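Local atomic coordinates of sporulation-control protein spo0M (Bacillus subtilis, PDB entry 5CL2), a protein that controls the expression of spo0A and is required for cells to pass the morphological stage 0 of sporulation. Residues 168-173 with 184-189; 198-203 with 245-250; 31-36 with 77-82; 41-46 with 113-118. All coordinates share one frame; numbering follows the deposited sequence.

Contact 1 of 4, residues 168-173 with 184-189; sequences EFEFVP and ELELIF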
loop_
_atom_site.group_PDB
_atom_site.type_symbol
_atom_site.label_atom_id
_atom_site.label_comp_id
_atom_site.label_asym_id
_atom_site.label_seq_id
_atom_site.Cartn_x
_atom_site.Cartn_y
_atom_site.Cartn_z
ATOM N N GLU A 168 2.178 -4.548 15.005
ATOM C CA GLU A 168 1.633 -3.938 16.202
ATOM C C GLU A 168 2.557 -4.196 17.395
ATOM O O GLU A 168 2.833 -5.359 17.744
ATOM C CB GLU A 168 0.235 -4.484 16.487
ATOM C CG GLU A 168 -0.468 -3.840 17.693
ATOM C CD GLU A 168 -1.888 -4.348 17.857
ATOM O OE1 GLU A 168 -2.388 -5.024 16.932
ATOM O OE2 GLU A 168 -2.518 -4.072 18.899
ATOM N N PHE A 169 3.060 -3.101 17.973
ATOM C CA PHE A 169 3.882 -3.132 19.186
ATOM C C PHE A 169 3.017 -2.870 20.413
ATOM O O PHE A 169 2.328 -1.851 20.480
ATOM C CB PHE A 169 5.015 -2.101 19.114
ATOM C CG PHE A 169 6.006 -2.380 18.021
ATOM C CD1 PHE A 169 5.729 -2.028 16.720
ATOM C CD2 PHE A 169 7.197 -3.020 18.293
ATOM C CE1 PHE A 169 6.625 -2.303 15.699
ATOM C CE2 PHE A 169 8.094 -3.295 17.279
ATOM C CZ PHE A 169 7.800 -2.941 15.978
ATOM N N GLU A 170 3.051 -3.784 21.377
ATOM C CA GLU A 170 2.276 -3.653 22.611
ATOM C C GLU A 170 3.198 -3.489 23.814
ATOM O O GLU A 170 4.082 -4.323 24.064
ATOM C CB GLU A 170 1.365 -4.857 22.817
ATOM C CG GLU A 170 0.669 -4.880 24.155
ATOM C CD GLU A 170 0.186 -6.271 24.495
ATOM O OE1 GLU A 170 -0.441 -6.898 23.609
ATOM O OE2 GLU A 170 0.422 -6.735 25.636
ATOM N N PHE A 171 2.997 -2.374 24.516
ATOM C CA PHE A 171 3.753 -1.989 25.691
ATOM C C PHE A 171 2.898 -2.124 26.938
ATOM O O PHE A 171 1.677 -1.913 26.892
ATOM C CB PHE A 171 4.222 -0.545 25.596
ATOM C CG PHE A 171 5.060 -0.242 24.399
ATOM C CD1 PHE A 171 4.465 0.043 23.183
ATOM C CD2 PHE A 171 6.432 -0.164 24.503
ATOM C CE1 PHE A 171 5.220 0.359 22.091
ATOM C CE2 PHE A 171 7.201 0.150 23.405
ATOM C CZ PHE A 171 6.594 0.417 22.201
ATOM N N VAL A 172 3.556 -2.394 28.060
ATOM C CA VAL A 172 2.903 -2.501 29.350
ATOM C C VAL A 172 3.404 -1.357 30.250
ATOM O O VAL A 172 4.602 -1.032 30.245
ATOM C CB VAL A 172 3.205 -3.884 29.996
ATOM C CG1 VAL A 172 2.761 -3.936 31.433
ATOM C CG2 VAL A 172 2.536 -4.979 29.216
ATOM N N PRO A 173 2.486 -0.731 31.009
ATOM C CA PRO A 173 2.878 0.416 31.849
ATOM C C PRO A 173 3.745 -0.061 32.995
ATOM O O PRO A 173 3.360 -1.014 33.659
ATOM C CB PRO A 173 1.533 0.989 32.362
ATOM C CG PRO A 173 0.545 -0.109 32.198
ATOM C CD PRO A 173 1.028 -0.942 30.994
ATOM N N GLU A 184 -2.619 -1.347 28.667
ATOM C CA GLU A 184 -1.468 -1.355 27.782
ATOM C C GLU A 184 -1.623 -0.394 26.621
ATOM O O GLU A 184 -2.735 -0.007 26.268
ATOM C CB GLU A 184 -1.178 -2.813 27.286
ATOM C CG GLU A 184 -2.192 -3.394 26.326
ATOM C CD GLU A 184 -3.486 -3.809 27.000
ATOM O OE1 GLU A 184 -3.432 -4.394 28.090
ATOM O OE2 GLU A 184 -4.577 -3.544 26.454
ATOM N N LEU A 185 -0.476 -0.062 26.026
ATOM C CA LEU A 185 -0.349 0.834 24.892
ATOM C C LEU A 185 0.026 0.075 23.590
ATOM O O LEU A 185 0.822 -0.842 23.622
ATOM C CB LEU A 185 0.717 1.881 25.201
ATOM C CG LEU A 185 1.113 2.812 24.066
ATOM C CD1 LEU A 185 -0.027 3.760 23.741
ATOM C CD2 LEU A 185 2.386 3.536 24.430
ATOM N N GLU A 186 -0.554 0.463 22.461
ATOM C CA GLU A 186 -0.262 -0.160 21.184
ATOM C C GLU A 186 0.178 0.898 20.199
ATOM O O GLU A 186 -0.518 1.906 20.033
ATOM C CB GLU A 186 -1.490 -0.888 20.631
ATOM C CG GLU A 186 -1.845 -2.199 21.342
ATOM C CD GLU A 186 -2.723 -1.993 22.575
ATOM O OE1 GLU A 186 -3.464 -0.979 22.678
ATOM O OE2 GLU A 186 -2.679 -2.872 23.445
ATOM N N LEU A 187 1.304 0.645 19.527
ATOM C CA LEU A 187 1.854 1.522 18.504
ATOM C C LEU A 187 2.003 0.774 17.186
ATOM O O LEU A 187 2.352 -0.418 17.151
ATOM C CB LEU A 187 3.215 2.094 18.921
ATOM C CG LEU A 187 3.311 2.912 20.224
ATOM C CD1 LEU A 187 4.574 3.769 20.276
ATOM C CD2 LEU A 187 2.062 3.747 20.480
ATOM N N ILE A 188 1.686 1.470 16.106
ATOM C CA ILE A 188 2.008 0.999 14.775
ATOM C C ILE A 188 2.925 2.010 14.108
ATOM O O ILE A 188 2.617 3.204 14.066
ATOM C CB ILE A 188 0.754 0.805 13.913
ATOM C CG1 ILE A 188 -0.123 -0.298 14.480
ATOM C CG2 ILE A 188 1.134 0.469 12.454
ATOM C CD1 ILE A 188 -1.541 -0.227 13.938
ATOM N N PHE A 189 4.057 1.540 13.603
ATOM C CA PHE A 189 4.954 2.394 12.834
ATOM C C PHE A 189 4.752 2.199 11.339
ATOM O O PHE A 189 4.818 1.070 10.837
ATOM C CB PHE A 189 6.395 2.089 13.179
ATOM C CG PHE A 189 6.698 2.230 14.614
ATOM C CD1 PHE A 189 6.947 3.469 15.157
ATOM C CD2 PHE A 189 6.698 1.133 15.433
ATOM C CE1 PHE A 189 7.227 3.607 16.474
ATOM C CE2 PHE A 189 6.965 1.269 16.771
ATOM C CZ PHE A 189 7.229 2.521 17.289
#
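Phe169 and Phe171 pair with Leu187 and Leu185 as neighbouring antiparallel strands, whose axes come within 4.7 Å and run at 151° to each other. Each of these pairs is closed by two backbone hydrogen bonds; Glu170 and Glu186 face each other between them as a non-hydrogen-bonded pair, their CA atoms 4.5 Å apart.

Phe169, Phe171, Leu185 and Leu187 share the hydrophobic face. Phe189 turns the CD2-CE2 side of its ring onto a face of Phe169 in an offset edge-to-face pair, with centroids 5.1 Å apart and planes at 73°. The tightest point is Phe169 CE1 to Phe189 CD2, 3.4 Å. Phe171 crosses Leu187 at about a right angle, its CE1 3.7 Å from Leu187 CG, while Leu185 O lies at the edge of the Phe171 ring. An alanine at Phe169 would probably leave the Phe189 edge without the face it leans on and open a gap beside Ile99.

The other face carries Glu168, Glu170 and Glu186, with Ile188 at one end. Glu168 holds CG anti to its backbone N (chi1 -177°) and runs on extended beside Glu186, OE2 coming 3.2 Å from Glu186 CG. The carboxylates of Glu168 and Glu170 find their mates outside the pair, Glu168 with Arg204 and Arg205, Glu170 with Arg205, which probably makes the crowding of negative charge tolerable.

One face apolar and covered by helix 132-143, the other mostly acidic and met by the arginines after strand 195-202: these are two inner strands of a five-stranded antiparallel meander.

Contact 2 of 4, residues 198-203 with 245-250; sequences IIFEVD and EILDQY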
loop_
_atom_site.group_PDB
_atom_site.type_symbol
_atom_site.label_atom_id
_atom_site.label_comp_id
_atom_site.label_asym_id
_atom_site.label_seq_id
_atom_site.Cartn_x
_atom_site.Cartn_y
_atom_site.Cartn_z
ATOM N N ILE A 198 3.074 7.357 13.348
ATOM C CA ILE A 198 2.724 6.497 14.480
ATOM C C ILE A 198 1.234 6.474 14.733
ATOM O O ILE A 198 0.579 7.523 14.760
ATOM C CB ILE A 198 3.410 6.921 15.775
ATOM C CG1 ILE A 198 4.893 7.123 15.542
ATOM C CG2 ILE A 198 3.222 5.867 16.841
ATOM C CD1 ILE A 198 5.675 7.184 16.789
ATOM N N ILE A 199 0.694 5.267 14.860
ATOM C CA ILE A 199 -0.695 5.091 15.242
ATOM C C ILE A 199 -0.712 4.640 16.698
ATOM O O ILE A 199 0.021 3.726 17.090
ATOM C CB ILE A 199 -1.404 4.088 14.330
ATOM C CG1 ILE A 199 -1.395 4.601 12.889
ATOM C CG2 ILE A 199 -2.811 3.820 14.811
ATOM C CD1 ILE A 199 -1.868 3.586 11.883
ATOM N N PHE A 200 -1.503 5.334 17.505
ATOM C CA PHE A 200 -1.586 5.102 18.941
ATOM C C PHE A 200 -2.936 4.512 19.254
ATOM O O PHE A 200 -3.949 4.937 18.710
ATOM C CB PHE A 200 -1.410 6.407 19.730
ATOM C CG PHE A 200 -0.061 7.044 19.570
ATOM C CD1 PHE A 200 0.248 7.772 18.426
ATOM C CD2 PHE A 200 0.880 6.962 20.578
ATOM C CE1 PHE A 200 1.476 8.376 18.284
ATOM C CE2 PHE A 200 2.113 7.568 20.438
ATOM C CZ PHE A 200 2.411 8.275 19.282
ATOM N N GLU A 201 -2.960 3.537 20.143
ATOM C CA GLU A 201 -4.226 3.031 20.628
ATOM C C GLU A 201 -3.966 2.524 22.059
ATOM O O GLU A 201 -2.813 2.294 22.422
ATOM C CB GLU A 201 -4.758 1.987 19.636
ATOM C CG GLU A 201 -6.079 1.321 19.925
ATOM C CD GLU A 201 -7.291 2.220 19.884
ATOM O OE1 GLU A 201 -7.709 2.681 18.805
ATOM O OE2 GLU A 201 -7.856 2.408 20.961
ATOM N N VAL A 202 -4.995 2.437 22.904
ATOM C CA VAL A 202 -4.784 1.943 24.258
ATOM C C VAL A 202 -5.797 0.861 24.571
ATOM O O VAL A 202 -6.881 0.836 23.986
ATOM C CB VAL A 202 -4.898 3.061 25.342
ATOM C CG1 VAL A 202 -3.981 4.246 24.997
ATOM C CG2 VAL A 202 -6.325 3.518 25.483
ATOM N N ASP A 203 -5.411 -0.051 25.462
ATOM C CA ASP A 203 -6.329 -1.033 26.047
ATOM C C ASP A 203 -6.988 -1.952 25.015
ATOM O O ASP A 203 -8.084 -2.457 25.252
ATOM C CB ASP A 203 -7.441 -0.332 26.876
ATOM C CG ASP A 203 -6.919 0.320 28.173
ATOM O OD1 ASP A 203 -5.815 -0.046 28.646
ATOM O OD2 ASP A 203 -7.652 1.166 28.758
ATOM N N GLU A 245 3.200 14.262 25.671
ATOM C CA GLU A 245 2.028 15.087 25.322
ATOM C C GLU A 245 0.932 14.309 24.593
ATOM O O GLU A 245 -0.257 14.470 24.902
ATOM C CB GLU A 245 2.423 16.298 24.469
ATOM C CG GLU A 245 1.274 17.319 24.334
ATOM C CD GLU A 245 1.728 18.723 23.949
ATOM O OE1 GLU A 245 2.946 19.000 23.983
ATOM O OE2 GLU A 245 0.858 19.555 23.606
ATOM N N ILE A 246 1.329 13.521 23.587
ATOM C CA ILE A 246 0.374 12.705 22.837
ATOM C C ILE A 246 -0.362 11.743 23.763
ATOM O O ILE A 246 -1.588 11.609 23.685
ATOM C CB ILE A 246 1.066 11.893 21.696
ATOM C CG1 ILE A 246 1.707 12.848 20.683
ATOM C CG2 ILE A 246 0.047 11.008 21.006
ATOM C CD1 ILE A 246 2.526 12.179 19.585
ATOM N N LEU A 247 0.387 11.087 24.648
ATOM C CA LEU A 247 -0.203 10.141 25.601
ATOM C C LEU A 247 -1.094 10.839 26.638
ATOM O O LEU A 247 -1.979 10.193 27.209
ATOM C CB LEU A 247 0.873 9.333 26.317
ATOM C CG LEU A 247 1.742 8.448 25.434
ATOM C CD1 LEU A 247 2.765 7.725 26.288
ATOM C CD2 LEU A 247 0.874 7.479 24.635
ATOM N N ASP A 248 -0.887 12.144 26.866
ATOM C CA ASP A 248 -1.643 12.819 27.926
ATOM C C ASP A 248 -3.124 12.820 27.629
ATOM O O ASP A 248 -3.942 12.919 28.541
ATOM C CB ASP A 248 -1.174 14.266 28.118
ATOM C CG ASP A 248 -2.044 15.046 29.123
ATOM O OD1 ASP A 248 -1.839 14.882 30.348
ATOM O OD2 ASP A 248 -2.934 15.826 28.695
ATOM N N GLN A 249 -3.493 12.653 26.370
ATOM C CA GLN A 249 -4.907 12.704 26.056
ATOM C C GLN A 249 -5.655 11.486 26.562
ATOM O O GLN A 249 -6.885 11.452 26.508
ATOM C CB GLN A 249 -5.102 12.834 24.564
ATOM C CG GLN A 249 -4.695 11.586 23.810
ATOM C CD GLN A 249 -4.942 11.750 22.347
ATOM O OE1 GLN A 249 -6.075 11.579 21.882
ATOM N NE2 GLN A 249 -3.894 12.103 21.599
ATOM N N TYR A 250 -4.910 10.484 27.038
ATOM C CA TYR A 250 -5.503 9.266 27.594
ATOM C C TYR A 250 -5.600 9.297 29.135
ATOM O O TYR A 250 -6.206 8.404 29.740
ATOM C CB TYR A 250 -4.673 8.030 27.168
ATOM C CG TYR A 250 -4.627 7.795 25.667
ATOM C CD1 TYR A 250 -5.770 7.424 24.969
ATOM C CD2 TYR A 250 -3.444 7.954 24.953
ATOM C CE1 TYR A 250 -5.748 7.234 23.612
ATOM C CE2 TYR A 250 -3.403 7.753 23.576
ATOM C CZ TYR A 250 -4.567 7.395 22.918
ATOM O OH TYR A 250 -4.571 7.182 21.561
#
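Phe200 and Tyr250 each set CG anti to their own carbonyl carbon (chi1 -64° and -62°), Phe200 from strand 195-202 and Tyr250 from the C-terminal segment 245-250, while Ile246 holds CG2 anti to its backbone N and presents that methyl to the Phe200 ring.

The methyl sits almost squarely over the ring: Ile246 CG2 is 3.9 Å from the Phe200 centroid and 5° off the normal. Ile198 CG2 lies on the opposite face, nearer the rim, so the phenyl is sandwiched between two isoleucine methyls. Ile246 CD1 adds a touch at Phe200 CZ, 3.9 Å away, and Leu247 CD2 meets the ring obliquely, 4.1 Å from Phe200 CD2.

A second contact of the same kind forms where the roles are exchanged and the strand supplies the methyl. Val202 CG1 stands 3.5 Å from the centroid of the Tyr250 ring, over its centre, and all six ring carbons lie at nearly equal distance from it. Gln249 CG backs the other face of this ring. The amide beyond it is tied to the helix, since Gln249 NE2 donates to Ile246 O at 3.1 Å. Tyr250 OH lies 3.7 Å from Phe200 CB.

Met181 and Val224 also touch the tyrosine, and Leu187 flanks Phe200. The C-terminal helix is thus seated on the sheet by two CH-pi contacts and ordinary apolar packing; that chemistry depends on close fit more than on bond direction, and the two segments meet without any polar bridge between them.

Contact 3 of 4, residues 31-36 with 77-82; sequences VHVKGG and FTIQPG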
loop_
_atom_site.group_PDB
_atom_site.type_symbol
_atom_site.label_atom_id
_atom_site.label_comp_id
_atom_site.label_asym_id
_atom_site.label_seq_id
_atom_site.Cartn_x
_atom_site.Cartn_y
_atom_site.Cartn_z
ATOM N N VAL A 31 22.625 -17.007 -5.481
ATOM C CA VAL A 31 21.958 -18.300 -5.604
ATOM C C VAL A 31 22.922 -19.315 -6.278
ATOM O O VAL A 31 23.330 -19.119 -7.416
ATOM C CB VAL A 31 20.673 -18.192 -6.442
ATOM C CG1 VAL A 31 19.960 -19.537 -6.511
ATOM C CG2 VAL A 31 19.734 -17.103 -5.874
ATOM N N HIS A 32 23.291 -20.383 -5.578
ATOM C CA HIS A 32 24.098 -21.463 -6.166
ATOM C C HIS A 32 23.230 -22.625 -6.617
ATOM O O HIS A 32 22.380 -23.105 -5.867
ATOM C CB HIS A 32 25.140 -21.955 -5.175
ATOM C CG HIS A 32 26.073 -20.878 -4.722
ATOM N ND1 HIS A 32 27.219 -20.552 -5.406
ATOM C CD2 HIS A 32 26.005 -20.038 -3.664
ATOM C CE1 HIS A 32 27.834 -19.562 -4.778
ATOM N NE2 HIS A 32 27.112 -19.233 -3.715
ATOM N N VAL A 33 23.426 -23.059 -7.856
ATOM C CA VAL A 33 22.650 -24.167 -8.392
ATOM C C VAL A 33 23.623 -25.277 -8.852
ATOM O O VAL A 33 24.678 -24.991 -9.425
ATOM C CB VAL A 33 21.754 -23.699 -9.547
ATOM C CG1 VAL A 33 20.747 -24.759 -9.892
ATOM C CG2 VAL A 33 21.011 -22.437 -9.151
ATOM N N LYS A 34 23.300 -26.531 -8.551
ATOM C CA LYS A 34 24.127 -27.658 -8.976
ATOM C C LYS A 34 23.257 -28.684 -9.696
ATOM O O LYS A 34 22.225 -29.097 -9.176
ATOM C CB LYS A 34 24.861 -28.297 -7.789
ATOM C CG LYS A 34 25.819 -29.476 -8.178
ATOM C CD LYS A 34 26.685 -29.927 -6.973
ATOM C CE LYS A 34 27.877 -30.817 -7.390
ATOM N NZ LYS A 34 28.650 -30.326 -8.567
ATOM N N GLY A 35 23.639 -29.073 -10.909
ATOM C CA GLY A 35 22.775 -29.965 -11.659
ATOM C C GLY A 35 22.753 -31.331 -11.009
ATOM O O GLY A 35 23.676 -31.700 -10.281
ATOM N N GLY A 36 21.695 -32.091 -11.256
ATOM C CA GLY A 36 21.639 -33.415 -10.694
ATOM C C GLY A 36 22.263 -34.384 -11.677
ATOM O O GLY A 36 23.044 -33.994 -12.533
ATOM N N PHE A 77 17.205 -21.576 -18.358
ATOM C CA PHE A 77 18.473 -22.128 -18.846
ATOM C C PHE A 77 18.485 -23.639 -18.633
ATOM O O PHE A 77 17.732 -24.153 -17.822
ATOM C CB PHE A 77 19.678 -21.481 -18.144
ATOM C CG PHE A 77 19.821 -21.859 -16.679
ATOM C CD1 PHE A 77 19.096 -21.180 -15.690
ATOM C CD2 PHE A 77 20.718 -22.847 -16.287
ATOM C CE1 PHE A 77 19.238 -21.506 -14.343
ATOM C CE2 PHE A 77 20.859 -23.183 -14.945
ATOM C CZ PHE A 77 20.108 -22.503 -13.966
ATOM N N THR A 78 19.337 -24.355 -19.350
ATOM C CA THR A 78 19.479 -25.789 -19.113
ATOM C C THR A 78 20.741 -26.051 -18.312
ATOM O O THR A 78 21.795 -25.469 -18.576
ATOM C CB THR A 78 19.492 -26.576 -20.420
ATOM O OG1 THR A 78 18.237 -26.383 -21.072
ATOM C CG2 THR A 78 19.635 -28.056 -20.154
ATOM N N ILE A 79 20.608 -26.882 -17.287
ATOM C CA ILE A 79 21.739 -27.192 -16.443
ATOM C C ILE A 79 22.124 -28.633 -16.722
ATOM O O ILE A 79 21.251 -29.532 -16.729
ATOM C CB ILE A 79 21.423 -26.942 -14.936
ATOM C CG1 ILE A 79 22.706 -26.957 -14.107
ATOM C CG2 ILE A 79 20.347 -27.895 -14.412
ATOM C CD1 ILE A 79 22.532 -26.442 -12.737
ATOM N N GLN A 80 23.424 -28.860 -16.947
ATOM C CA GLN A 80 23.899 -30.205 -17.270
ATOM C C GLN A 80 24.236 -30.922 -15.982
ATOM O O GLN A 80 24.351 -30.276 -14.928
ATOM C CB GLN A 80 25.154 -30.168 -18.181
ATOM C CG GLN A 80 24.989 -29.425 -19.485
ATOM C CD GLN A 80 23.902 -30.032 -20.339
ATOM O OE1 GLN A 80 23.838 -31.254 -20.512
ATOM N NE2 GLN A 80 22.999 -29.188 -20.832
ATOM N N PRO A 81 24.369 -32.265 -16.051
ATOM C CA PRO A 81 24.557 -33.042 -14.824
ATOM C C PRO A 81 25.759 -32.594 -14.007
ATOM O O PRO A 81 26.856 -32.463 -14.550
ATOM C CB PRO A 81 24.715 -34.476 -15.319
ATOM C CG PRO A 81 24.290 -34.482 -16.728
ATOM C CD PRO A 81 23.988 -33.120 -17.189
ATOM N N GLY A 82 25.523 -32.361 -12.716
ATOM C CA GLY A 82 26.549 -31.981 -11.757
ATOM C C GLY A 82 27.079 -30.571 -11.941
ATOM O O GLY A 82 27.933 -30.121 -11.175
#
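Gly35 and Gly82 bring together two loop segments at one end of a beta-sandwich consistent with an arrestin-like fold: residues 31-36 run off strand 26-34 of one sheet, and residues 77-82 lead from strand 60-79 of the other sheet toward strand 84-92. The CA atoms of the two glycines are 4.3 Å apart.

Apolar contact comes from Ile79, whose CG1 is anti to its backbone N (chi1 -167°). Its CD1 packs on Val33 CG1 at 3.8 Å and presses against the peptide, 3.4 Å from Gly35 N. Gly35 CA lies close to Gln80 O, leaving no room for a side chain on that side. Ile79 also touches Ile42 and His85, between the two sheets.

Backbone polar contacts gather on one N-H. Gly82 N donates to Gly36 O at 3.0 Å and, weakly, to Gly35 O, so two carbonyls share a single donor. Gly82 has a positive phi of 71°, a conformation that favours glycine.

The remaining bond belongs to a side chain. Lys34 runs extended as far as CE and then bends, and its ammonium, which also forms a salt bridge with Glu84, sets NZ 2.7 Å from Gly82 O.

Contact 4 of 4, residues 41-46 with 113-118; sequences DIRYID and DIQGGI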
loop_
_atom_site.group_PDB
_atom_site.type_symbol
_atom_site.label_atom_id
_atom_site.label_comp_id
_atom_site.label_asym_id
_atom_site.label_seq_id
_atom_site.Cartn_x
_atom_site.Cartn_y
_atom_site.Cartn_z
ATOM N N ASP A 41 15.883 -28.635 -17.519
ATOM C CA ASP A 41 15.506 -27.325 -18.021
ATOM C C ASP A 41 14.890 -26.533 -16.894
ATOM O O ASP A 41 13.831 -26.892 -16.385
ATOM C CB ASP A 41 14.518 -27.443 -19.176
ATOM C CG ASP A 41 15.160 -27.972 -20.447
ATOM O OD1 ASP A 41 16.356 -27.675 -20.712
ATOM O OD2 ASP A 41 14.456 -28.699 -21.176
ATOM N N ILE A 42 15.572 -25.466 -16.504
ATOM C CA ILE A 42 15.117 -24.586 -15.454
ATOM C C ILE A 42 14.373 -23.364 -16.023
ATOM O O ILE A 42 14.924 -22.617 -16.825
ATOM C CB ILE A 42 16.304 -24.164 -14.588
ATOM C CG1 ILE A 42 16.727 -25.383 -13.741
ATOM C CG2 ILE A 42 15.918 -22.924 -13.722
ATOM C CD1 ILE A 42 18.165 -25.396 -13.279
ATOM N N ARG A 43 13.123 -23.165 -15.610
ATOM C CA ARG A 43 12.310 -22.063 -16.161
ATOM C C ARG A 43 12.713 -20.705 -15.583
ATOM O O ARG A 43 12.853 -19.738 -16.320
ATOM C CB ARG A 43 10.827 -22.355 -15.933
ATOM C CG ARG A 43 10.395 -23.612 -16.711
ATOM C CD ARG A 43 8.902 -23.777 -16.860
ATOM N NE ARG A 43 8.203 -23.557 -15.598
ATOM C CZ ARG A 43 6.919 -23.224 -15.506
ATOM N NH1 ARG A 43 6.196 -23.078 -16.612
ATOM N NH2 ARG A 43 6.358 -23.054 -14.311
ATOM N N TYR A 44 13.025 -20.651 -14.296
ATOM C CA TYR A 44 13.416 -19.394 -13.685
ATOM C C TYR A 44 13.865 -19.640 -12.257
ATOM O O TYR A 44 13.550 -20.670 -11.680
ATOM C CB TYR A 44 12.225 -18.375 -13.689
ATOM C CG TYR A 44 11.042 -18.837 -12.856
ATOM C CD1 TYR A 44 11.043 -18.679 -11.469
ATOM C CD2 TYR A 44 9.923 -19.438 -13.447
ATOM C CE1 TYR A 44 9.977 -19.106 -10.691
ATOM C CE2 TYR A 44 8.833 -19.873 -12.659
ATOM C CZ TYR A 44 8.879 -19.698 -11.281
ATOM O OH TYR A 44 7.844 -20.122 -10.454
ATOM N N ILE A 45 14.561 -18.661 -11.683
ATOM C CA ILE A 45 14.821 -18.629 -10.254
ATOM C C ILE A 45 14.293 -17.301 -9.681
ATOM O O ILE A 45 14.762 -16.209 -10.071
ATOM C CB ILE A 45 16.321 -18.765 -9.933
ATOM C CG1 ILE A 45 16.910 -20.037 -10.564
ATOM C CG2 ILE A 45 16.565 -18.729 -8.412
ATOM C CD1 ILE A 45 18.402 -20.135 -10.368
ATOM N N ASP A 46 13.326 -17.423 -8.764
ATOM C CA ASP A 46 12.709 -16.295 -8.050
ATOM C C ASP A 46 13.152 -16.312 -6.599
ATOM O O ASP A 46 13.436 -17.381 -6.031
ATOM C CB ASP A 46 11.164 -16.350 -8.095
ATOM C CG ASP A 46 10.581 -15.891 -9.441
ATOM O OD1 ASP A 46 11.328 -15.347 -10.284
ATOM O OD2 ASP A 46 9.376 -16.142 -9.684
ATOM N N ASP A 113 12.232 -23.120 -10.353
ATOM C CA ASP A 113 11.171 -23.836 -11.035
ATOM C C ASP A 113 11.790 -24.658 -12.155
ATOM O O ASP A 113 12.520 -24.135 -12.986
ATOM C CB ASP A 113 10.107 -22.857 -11.552
ATOM C CG ASP A 113 8.930 -23.548 -12.217
ATOM O OD1 ASP A 113 9.141 -24.406 -13.100
ATOM O OD2 ASP A 113 7.779 -23.226 -11.860
ATOM N N ILE A 114 11.516 -25.956 -12.143
ATOM C CA ILE A 114 12.086 -26.871 -13.121
ATOM C C ILE A 114 10.949 -27.372 -13.973
ATOM O O ILE A 114 9.892 -27.743 -13.450
ATOM C CB ILE A 114 12.809 -28.068 -12.464
ATOM C CG1 ILE A 114 14.037 -27.597 -11.693
ATOM C CG2 ILE A 114 13.228 -29.103 -13.512
ATOM C CD1 ILE A 114 14.704 -28.703 -10.879
ATOM N N GLN A 115 11.134 -27.365 -15.286
ATOM C CA GLN A 115 10.042 -27.830 -16.113
ATOM C C GLN A 115 9.982 -29.356 -16.108
ATOM O O GLN A 115 10.899 -30.035 -16.541
ATOM C CB GLN A 115 10.188 -27.306 -17.539
ATOM C CG GLN A 115 9.065 -27.761 -18.428
ATOM C CD GLN A 115 9.165 -27.195 -19.808
ATOM O OE1 GLN A 115 10.212 -27.269 -20.441
ATOM N NE2 GLN A 115 8.070 -26.620 -20.294
ATOM N N GLY A 116 8.894 -29.857 -15.537
ATOM C CA GLY A 116 8.527 -31.259 -15.541
ATOM C C GLY A 116 9.499 -32.382 -15.219
ATOM O O GLY A 116 9.574 -33.304 -16.020
ATOM N N GLY A 117 10.235 -32.401 -14.109
ATOM C CA GLY A 117 10.424 -31.385 -13.092
ATOM C C GLY A 117 9.672 -31.562 -11.778
ATOM O O GLY A 117 8.456 -31.748 -11.720
ATOM N N ILE A 118 10.439 -31.366 -10.711
ATOM C CA ILE A 118 9.983 -31.264 -9.343
ATOM C C ILE A 118 10.743 -30.060 -8.823
ATOM O O ILE A 118 11.977 -30.066 -8.777
ATOM C CB ILE A 118 10.272 -32.547 -8.523
ATOM C CG1 ILE A 118 9.896 -32.379 -7.056
ATOM C CG2 ILE A 118 11.747 -32.945 -8.605
ATOM C CD1 ILE A 118 8.416 -32.415 -6.775
#
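Asp113 meets Arg43 and Tyr44 together, through backbone and side chain alike. Its N donates to Tyr44 O at 3.1 Å and its O accepts from Arg43 N at 2.9 Å, so two residues of strand 40-57 stand opposite one of strand 106-114.

With CG anti to the backbone N (chi1 -177°), the carboxylate of Asp113 is gripped side-on by Arg43: NE reaches OD1 and NH2 reaches OD2, each at 2.8 Å. Both oxygens lie near the guanidinium plane, yet the nitrogens approach from above the carboxylate plane, the two groups being turned 45° apart. Asp113 CB rests over a face of the Tyr44 ring, 3.6 Å from its centroid, while the tyrosine hydroxyl bonds to Asp111. An alanine at Asp113 would probably leave the Arg43 guanidinium without its anionic mate and free to turn. Asp119 probably brings a second negative charge close to Asp113 OD1, which the arginine is likely to offset in part.

Ile114 comes next, paired with Ile42 in a non-hydrogen-bonded pair. The two side chains cross at their CG1 atoms, 4.0 Å apart, on the face where Ile42 also touches Phe77 and Ile79.

Gln115 follows: its N donates to Asp41 O at 3.0 Å, and its CB supports the aliphatic part of Arg43, 3.8 Å from Arg43 CG.

Arg43, with a backbone psi of -39° amid otherwise extended residues, and Tyr44 set against the single Asp113 make a beta bulge, here at the end of an antiparallel pair in the larger sheet of the sandwich.

From the N terminus, contact 3 opens at 31-36 and contact 4 at 41-46; contact 3 closes at 77-82 and contact 4 at 113-118, so these two loops cross. Strand 40-57 lies beside strand 60-79, and Phe77 O bonds to Ile42 N at 2.9 Å, which couples the crossed pair directly: contact 3 joins the two sheets of the sandwich, contact 4 two strands within one of them. Contact 1 then closes a short helical loop, and contact 2 follows in series, bringing the C-terminal helix onto the same five-stranded sheet. Contacts 1 and 2 touch, but their centres lie 44 to 56 Å from those of contacts 3 and 4, across the chain's centre.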